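Local coordinates for ThermoDBP-single stranded DNA binding protein (Thermoproteus tenax, PDB 3TEK), which binds single-stranded DNA and probably takes the place of the canonical single-stranded DNA-binding protein in the Thermoproteales, at residues G58-A61 and G62-E66; R90-F93 and D94-K98; Y108-E111 and R112-F116. All coordinates share one frame; numbering follows the deposited sequence.

Interaction 1. Residues G58-A61 and G62-E66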
loop_
_atom_site.group_PDB
_atom_site.type_symbol
_atom_site.label_atom_id
_atom_site.label_comp_id
_atom_site.label_asym_id
_atom_site.label_seq_id
_atom_site.Cartn_x
_atom_site.Cartn_y
_atom_site.Cartn_z
ATOM N N GLY A 58 -6.763 -4.830 -3.030
ATOM C CA GLY A 58 -6.740 -5.076 -4.468
ATOM C C GLY A 58 -5.329 -5.311 -4.952
ATOM O O GLY A 58 -5.081 -6.193 -5.774
ATOM N N ALA A 59 -4.386 -4.545 -4.405
ATOM C CA ALA A 59 -2.984 -4.725 -4.760
ATOM C C ALA A 59 -2.476 -6.127 -4.375
ATOM O O ALA A 59 -1.791 -6.776 -5.162
ATOM C CB ALA A 59 -2.097 -3.617 -4.120
ATOM N N VAL A 60 -2.839 -6.598 -3.184
ATOM C CA VAL A 60 -2.393 -7.927 -2.737
ATOM C C VAL A 60 -3.050 -9.034 -3.540
ATOM O O VAL A 60 -2.373 -9.955 -4.000
ATOM C CB VAL A 60 -2.622 -8.068 -1.236
ATOM C CG1 VAL A 60 -2.383 -9.473 -0.766
ATOM C CG2 VAL A 60 -1.721 -7.014 -0.502
ATOM N N ALA A 61 -4.360 -8.964 -3.696
ATOM C CA ALA A 61 -5.131 -10.030 -4.362
ATOM C C ALA A 61 -4.678 -10.117 -5.798
ATOM O O ALA A 61 -4.434 -11.212 -6.299
ATOM C CB ALA A 61 -6.626 -9.740 -4.307
ATOM N N GLY A 62 -4.554 -8.952 -6.443
ATOM C CA GLY A 62 -4.070 -8.856 -7.816
ATOM C C GLY A 62 -2.680 -9.448 -7.992
ATOM O O GLY A 62 -2.452 -10.201 -8.922
ATOM N N SER A 63 -1.755 -9.115 -7.090
ATOM C CA SER A 63 -0.404 -9.686 -7.158
ATOM C C SER A 63 -0.418 -11.218 -6.946
ATOM O O SER A 63 0.336 -11.934 -7.590
ATOM C CB SER A 63 0.538 -9.020 -6.168
ATOM O OG SER A 63 0.597 -7.606 -6.387
ATOM N N LEU A 64 -1.267 -11.711 -6.059
ATOM C CA LEU A 64 -1.323 -13.140 -5.835
ATOM C C LEU A 64 -1.807 -13.905 -7.079
ATOM O O LEU A 64 -1.265 -14.949 -7.420
ATOM C CB LEU A 64 -2.173 -13.470 -4.605
ATOM C CG LEU A 64 -1.494 -13.187 -3.252
ATOM C CD1 LEU A 64 -2.502 -13.157 -2.162
ATOM C CD2 LEU A 64 -0.370 -14.189 -2.920
ATOM N N ARG A 65 -2.819 -13.364 -7.730
ATOM C CA ARG A 65 -3.301 -13.888 -9.001
ATOM C C ARG A 65 -2.228 -13.864 -10.077
ATOM O O ARG A 65 -2.071 -14.843 -10.795
ATOM C CB ARG A 65 -4.507 -13.085 -9.497
ATOM C CG ARG A 65 -5.740 -13.305 -8.687
ATOM C CD ARG A 65 -6.994 -12.691 -9.351
ATOM N NE ARG A 65 -7.887 -12.152 -8.322
ATOM C CZ ARG A 65 -8.012 -10.863 -7.997
ATOM N NH1 ARG A 65 -7.339 -9.918 -8.659
ATOM N NH2 ARG A 65 -8.853 -10.520 -7.024
ATOM N N GLU A 66 -1.521 -12.733 -10.190
ATOM C CA GLU A 66 -0.412 -12.575 -11.156
ATOM C C GLU A 66 0.622 -13.671 -10.977
ATOM O O GLU A 66 0.957 -14.414 -11.916
ATOM C CB GLU A 66 0.296 -11.240 -10.947
ATOM C CG GLU A 66 -0.269 -10.100 -11.724
ATOM C CD GLU A 66 0.274 -10.063 -13.151
ATOM O OE1 GLU A 66 1.521 -10.127 -13.328
ATOM O OE2 GLU A 66 -0.552 -9.966 -14.088
#
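From G58 O to R65 N the backbone is regular alpha helix, with four successive i to i+4 hydrogen bonds, of which R65 N to A61 O is the straightest at 168°. One of the accepting carbonyls does double duty. A59 O takes the amide of S63 at 3.0 Å from S63 N and also its hydroxyl, S63 OG lying 2.8 Å from A59 O. The two donors come in from opposite faces of the carbonyl plane. The S63 torsion explains this: with OG anti to its own carbonyl carbon (chi1 -57°), the hydroxyl is turned back along the helix to the preceding turn. S63 is buried where helix 52-68 lies on the sheet, against V13 and S15 of strand 13-20 and V26 and I28 of strand 23-31.

A second stripe of the helix is apolar. V60 and L64 lie alongside each other and point the same way, V60 CG1 touching L64 CD1 at 3.9 Å, and both also meet F76 of helix 71-79 and L124 of strand 116-124. Toward solvent, R65 bends at its third torsion and folds back over the previous turn. One face of its guanidinium lies above A61 O, off-centre, while R65 NH2 comes to 3.6 Å from A61 CB.

The same guanidinium also makes a salt bridge through R65 NE to E73 of helix 71-79, which ties the two helices together. On the buried side, the bond to A59 O gives the S63 hydroxyl an acceptor within its own helix, consistent with a polar side chain lying against the sheet.

Interaction 2. Residues R90-F93 and D94-K98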
loop_
_atom_site.group_PDB
_atom_site.type_symbol
_atom_site.label_atom_id
_atom_site.label_comp_id
_atom_site.label_asym_id
_atom_site.label_seq_id
_atom_site.Cartn_x
_atom_site.Cartn_y
_atom_site.Cartn_z
ATOM N N ARG A 90 -2.635 -3.055 9.111
ATOM C CA ARG A 90 -2.806 -1.898 9.993
ATOM C C ARG A 90 -1.495 -1.213 10.334
ATOM O O ARG A 90 -1.476 -0.007 10.488
ATOM C CB ARG A 90 -3.517 -2.273 11.294
ATOM C CG ARG A 90 -5.004 -2.422 11.118
ATOM C CD ARG A 90 -5.627 -0.948 11.141
ATOM N NE ARG A 90 -7.049 -0.873 10.796
ATOM C CZ ARG A 90 -7.759 0.259 10.740
ATOM N NH1 ARG A 90 -7.208 1.446 11.009
ATOM N NH2 ARG A 90 -9.040 0.207 10.414
ATOM N N GLU A 91 -0.421 -1.997 10.477
ATOM C CA GLU A 91 0.894 -1.448 10.825
ATOM C C GLU A 91 1.445 -0.657 9.655
ATOM O O GLU A 91 2.064 0.376 9.842
ATOM C CB GLU A 91 1.868 -2.570 11.238
ATOM C CG GLU A 91 1.603 -3.115 12.650
ATOM C CD GLU A 91 2.431 -4.336 12.991
ATOM O OE1 GLU A 91 3.396 -4.596 12.268
ATOM O OE2 GLU A 91 2.133 -5.044 13.993
ATOM N N LEU A 92 1.200 -1.151 8.440
ATOM C CA LEU A 92 1.511 -0.407 7.217
ATOM C C LEU A 92 0.752 0.922 7.108
ATOM O O LEU A 92 1.329 1.954 6.733
ATOM C CB LEU A 92 1.196 -1.270 5.990
ATOM C CG LEU A 92 1.432 -0.628 4.637
ATOM C CD1 LEU A 92 2.866 -0.088 4.509
ATOM C CD2 LEU A 92 1.076 -1.675 3.528
ATOM N N PHE A 93 -0.542 0.877 7.406
ATOM C CA PHE A 93 -1.392 2.055 7.320
ATOM C C PHE A 93 -0.901 3.128 8.301
ATOM O O PHE A 93 -0.736 4.293 7.936
ATOM C CB PHE A 93 -2.835 1.657 7.620
ATOM C CG PHE A 93 -3.791 2.826 7.780
ATOM C CD1 PHE A 93 -4.306 3.486 6.673
ATOM C CD2 PHE A 93 -4.221 3.220 9.050
ATOM C CE1 PHE A 93 -5.239 4.553 6.825
ATOM C CE2 PHE A 93 -5.143 4.262 9.207
ATOM C CZ PHE A 93 -5.642 4.923 8.090
ATOM N N ASP A 94 -0.653 2.709 9.537
ATOM C CA ASP A 94 -0.168 3.617 10.581
ATOM C C ASP A 94 1.213 4.169 10.274
ATOM O O ASP A 94 1.448 5.341 10.466
ATOM C CB ASP A 94 -0.113 2.922 11.943
ATOM C CG ASP A 94 -1.475 2.796 12.578
ATOM O OD1 ASP A 94 -2.489 3.100 11.895
ATOM O OD2 ASP A 94 -1.542 2.400 13.775
ATOM N N GLY A 95 2.113 3.305 9.815
ATOM C CA GLY A 95 3.454 3.715 9.480
ATOM C C GLY A 95 3.486 4.682 8.305
ATOM O O GLY A 95 4.239 5.656 8.336
ATOM N N LEU A 96 2.697 4.408 7.264
ATOM C CA LEU A 96 2.622 5.307 6.106
ATOM C C LEU A 96 1.989 6.644 6.448
ATOM O O LEU A 96 2.458 7.674 5.994
ATOM C CB LEU A 96 1.845 4.703 4.958
ATOM C CG LEU A 96 2.670 4.047 3.835
ATOM C CD1 LEU A 96 1.751 3.190 2.969
ATOM C CD2 LEU A 96 3.441 5.081 2.979
ATOM N N LYS A 97 0.914 6.600 7.224
ATOM C CA LYS A 97 0.217 7.800 7.650
ATOM C C LYS A 97 1.139 8.659 8.485
ATOM O O LYS A 97 1.186 9.881 8.308
ATOM C CB LYS A 97 -1.014 7.417 8.457
ATOM C CG LYS A 97 -1.956 8.529 8.818
ATOM C CD LYS A 97 -3.217 7.921 9.437
ATOM C CE LYS A 97 -4.089 8.936 10.157
ATOM N NZ LYS A 97 -5.035 8.225 11.088
ATOM N N LYS A 98 1.880 8.020 9.390
ATOM C CA LYS A 98 2.840 8.732 10.235
ATOM C C LYS A 98 3.960 9.371 9.393
ATOM O O LYS A 98 4.326 10.534 9.561
ATOM C CB LYS A 98 3.447 7.771 11.261
ATOM C CG LYS A 98 4.264 8.482 12.352
ATOM C CD LYS A 98 4.576 7.577 13.561
ATOM C CE LYS A 98 6.025 7.083 13.583
ATOM N NZ LYS A 98 6.428 6.523 14.925
HETATM O O HOH W 1 -5.000 2.331 12.713
#
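L92 and L96 form an i, i+4 leucine pair on the buried side of the long helix 83-108, an amphipathic helix packed on the four-stranded antiparallel sheet. Their side chains run side by side in the same direction, and L92 CD1 meets L96 CD1 at 3.8 Å. Around this pair the sheet supplies W133 to both leucines, L122 to L92, and I118 and T138 to L96, while F52 of helix 52-68 touches both.

Aromatic and aliphatic packing continues on the next stripe. The ring of F93 stands out from the helix with CG anti to the backbone N (chi1 171°), and the extended chain of K97 runs beside it, K97 CD lying 4.1 Å from F93 CZ. Through its methylenes the lysine thus adds an apolar flank to the phenyl group, which also meets F53 and, edge-to-face, F52. F41 of helix 37-41 touches both F93 and K97.

Backbone bonds are the ordinary helical ones, four in succession from D94 N to R90 O through K97 N to F93 O, all between 2.9 and 3.0 Å.

The polar contacts gather at the exposed side. The carboxylate of D94 is set 47° from the plane of the F93 ring and brings one oxygen to the ring's edge, D94 OD1 being 3.3 Å from F93 CD2. That same oxygen is linked to R90 indirectly, since R90 NH1 and D94 OD1 stand 5.1 Å apart: a water accepts from R90 NH1 at 2.9 Å and donates to D94 OD1 at 2.8 Å.

Interaction 3. Residues Y108-E111 and R112-F116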
loop_
_atom_site.group_PDB
_atom_site.type_symbol
_atom_site.label_atom_id
_atom_site.label_comp_id
_atom_site.label_asym_id
_atom_site.label_seq_id
_atom_site.Cartn_x
_atom_site.Cartn_y
_atom_site.Cartn_z
ATOM N N TYR A 108 7.912 18.922 2.576
ATOM C CA TYR A 108 7.533 19.497 1.300
ATOM C C TYR A 108 6.594 20.675 1.440
ATOM O O TYR A 108 6.121 21.188 0.437
ATOM C CB TYR A 108 6.908 18.438 0.416
ATOM C CG TYR A 108 7.868 17.328 0.060
ATOM C CD1 TYR A 108 9.035 17.597 -0.653
ATOM C CD2 TYR A 108 7.621 16.019 0.439
ATOM C CE1 TYR A 108 9.921 16.593 -0.986
ATOM C CE2 TYR A 108 8.509 14.990 0.111
ATOM C CZ TYR A 108 9.657 15.289 -0.594
ATOM O OH TYR A 108 10.523 14.279 -0.944
ATOM N N ASN A 109 6.350 21.104 2.673
ATOM C CA ASN A 109 5.424 22.210 2.969
ATOM C C ASN A 109 4.038 21.972 2.380
ATOM O O ASN A 109 3.449 22.878 1.783
ATOM C CB ASN A 109 5.981 23.547 2.480
ATOM C CG ASN A 109 7.305 23.876 3.114
ATOM O OD1 ASN A 109 7.375 24.199 4.299
ATOM N ND2 ASN A 109 8.375 23.782 2.335
ATOM N N LEU A 110 3.523 20.752 2.565
ATOM C CA LEU A 110 2.215 20.396 2.016
ATOM C C LEU A 110 1.141 21.097 2.830
ATOM O O LEU A 110 1.320 21.327 4.031
ATOM C CB LEU A 110 1.980 18.873 2.031
ATOM C CG LEU A 110 3.002 18.037 1.285
ATOM C CD1 LEU A 110 2.653 16.547 1.403
ATOM C CD2 LEU A 110 3.081 18.485 -0.159
ATOM N N GLU A 111 0.029 21.414 2.175
ATOM C CA GLU A 111 -1.110 22.054 2.828
ATOM C C GLU A 111 -2.392 21.224 2.646
ATOM O O GLU A 111 -2.481 20.367 1.750
ATOM C CB GLU A 111 -1.279 23.473 2.281
ATOM C CG GLU A 111 0.020 24.301 2.402
ATOM C CD GLU A 111 -0.175 25.802 2.216
ATOM O OE1 GLU A 111 -0.650 26.214 1.135
ATOM O OE2 GLU A 111 0.174 26.567 3.147
ATOM N N ARG A 112 -3.382 21.478 3.499
ATOM C CA ARG A 112 -4.681 20.807 3.398
ATOM C C ARG A 112 -5.204 20.928 1.974
ATOM O O ARG A 112 -5.061 21.977 1.342
ATOM C CB ARG A 112 -5.697 21.428 4.356
ATOM C CG ARG A 112 -6.864 20.499 4.702
ATOM C CD ARG A 112 -7.934 21.222 5.531
ATOM N NE ARG A 112 -8.689 20.305 6.394
ATOM C CZ ARG A 112 -9.671 20.671 7.217
ATOM N NH1 ARG A 112 -10.037 21.949 7.311
ATOM N NH2 ARG A 112 -10.298 19.757 7.954
ATOM N N GLY A 113 -5.791 19.849 1.467
ATOM C CA GLY A 113 -6.335 19.833 0.113
ATOM C C GLY A 113 -5.312 19.565 -0.979
ATOM O O GLY A 113 -5.689 19.391 -2.147
ATOM N N ASP A 114 -4.026 19.516 -0.626
ATOM C CA ASP A 114 -3.009 19.200 -1.621
ATOM C C ASP A 114 -3.149 17.765 -2.165
ATOM O O ASP A 114 -3.722 16.875 -1.526
ATOM C CB ASP A 114 -1.609 19.442 -1.085
ATOM C CG ASP A 114 -1.173 20.894 -1.216
ATOM O OD1 ASP A 114 -1.880 21.726 -1.848
ATOM O OD2 ASP A 114 -0.096 21.205 -0.678
ATOM N N ILE A 115 -2.659 17.577 -3.377
ATOM C CA ILE A 115 -2.790 16.309 -4.081
ATOM C C ILE A 115 -1.414 15.691 -4.226
ATOM O O ILE A 115 -0.418 16.409 -4.261
ATOM C CB ILE A 115 -3.438 16.506 -5.451
ATOM C CG1 ILE A 115 -4.836 17.045 -5.262
ATOM C CG2 ILE A 115 -3.576 15.197 -6.179
ATOM C CD1 ILE A 115 -5.710 16.153 -4.434
ATOM N N PHE A 116 -1.371 14.358 -4.302
ATOM C CA PHE A 116 -0.110 13.610 -4.329
ATOM C C PHE A 116 -0.302 12.137 -4.714
ATOM O O PHE A 116 -1.430 11.623 -4.734
ATOM C CB PHE A 116 0.577 13.670 -2.956
ATOM C CG PHE A 116 -0.242 13.095 -1.845
ATOM C CD1 PHE A 116 -0.268 11.710 -1.612
ATOM C CD2 PHE A 116 -1.009 13.918 -1.038
ATOM C CE1 PHE A 116 -1.053 11.174 -0.583
ATOM C CE2 PHE A 116 -1.809 13.397 -0.017
ATOM C CZ PHE A 116 -1.826 12.037 0.224
#
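D114 reaches back to E111 with its carboxylate, D114 OD2 accepting from E111 N at 2.9 Å. The bond is nearly straight at the hydrogen (168°), yet the amide sits well above the carboxylate plane, 57° out of it. D114 CG is anti to its own carbonyl carbon and beside the backbone N, which swings the carboxylate back to E111. In the other direction D114 N donates to E111 O at 3.0 Å, so the two residues are held by a reciprocal pair of bonds, one through a side chain and one through the backbone. The flank of D114 is drawn in as well, D114 CB lying 3.1 Å from E111 O, and the same carboxylate oxygen, D114 OD2, is 3.6 Å from L110 CA.

The backbone bond closes a type II beta turn from E111 to D114, with R112 and G113 at its corners; G113 takes the positive phi (83°) of the third position. This turn lies in the connection between helix 83-108 and strand 116-124. Before it, N109 ends the helical run with positive phi, and L110 packs on F100 and V105 of that helix and on L140 and Y142 of strand 131-142. Beyond it the backbone of I115 bonds to W143, and the F116 ring meets that of F100.

Interaction 1 is buried, interaction 2 only partly so, and interaction 3 lies at the surface, its centre about 19 Å from that of the chain. The first two belong to helices 52-68 and 83-108, on opposite sides of the chain's centre; although their nearest atoms stay about 7 Å apart, F52 and F53 of the former helix pack on the latter. Each combines a leucine-containing apolar stripe with charged groups at its outer side: R65 pairs with E73 beyond its own segments, whereas R90 and D94 are joined through water. Residues 108-116 lead from the end of helix 83-108 into strand 116-124, which both helices touch, and here a carboxylate-to-amide bond and a turn replace repeating helical bonds.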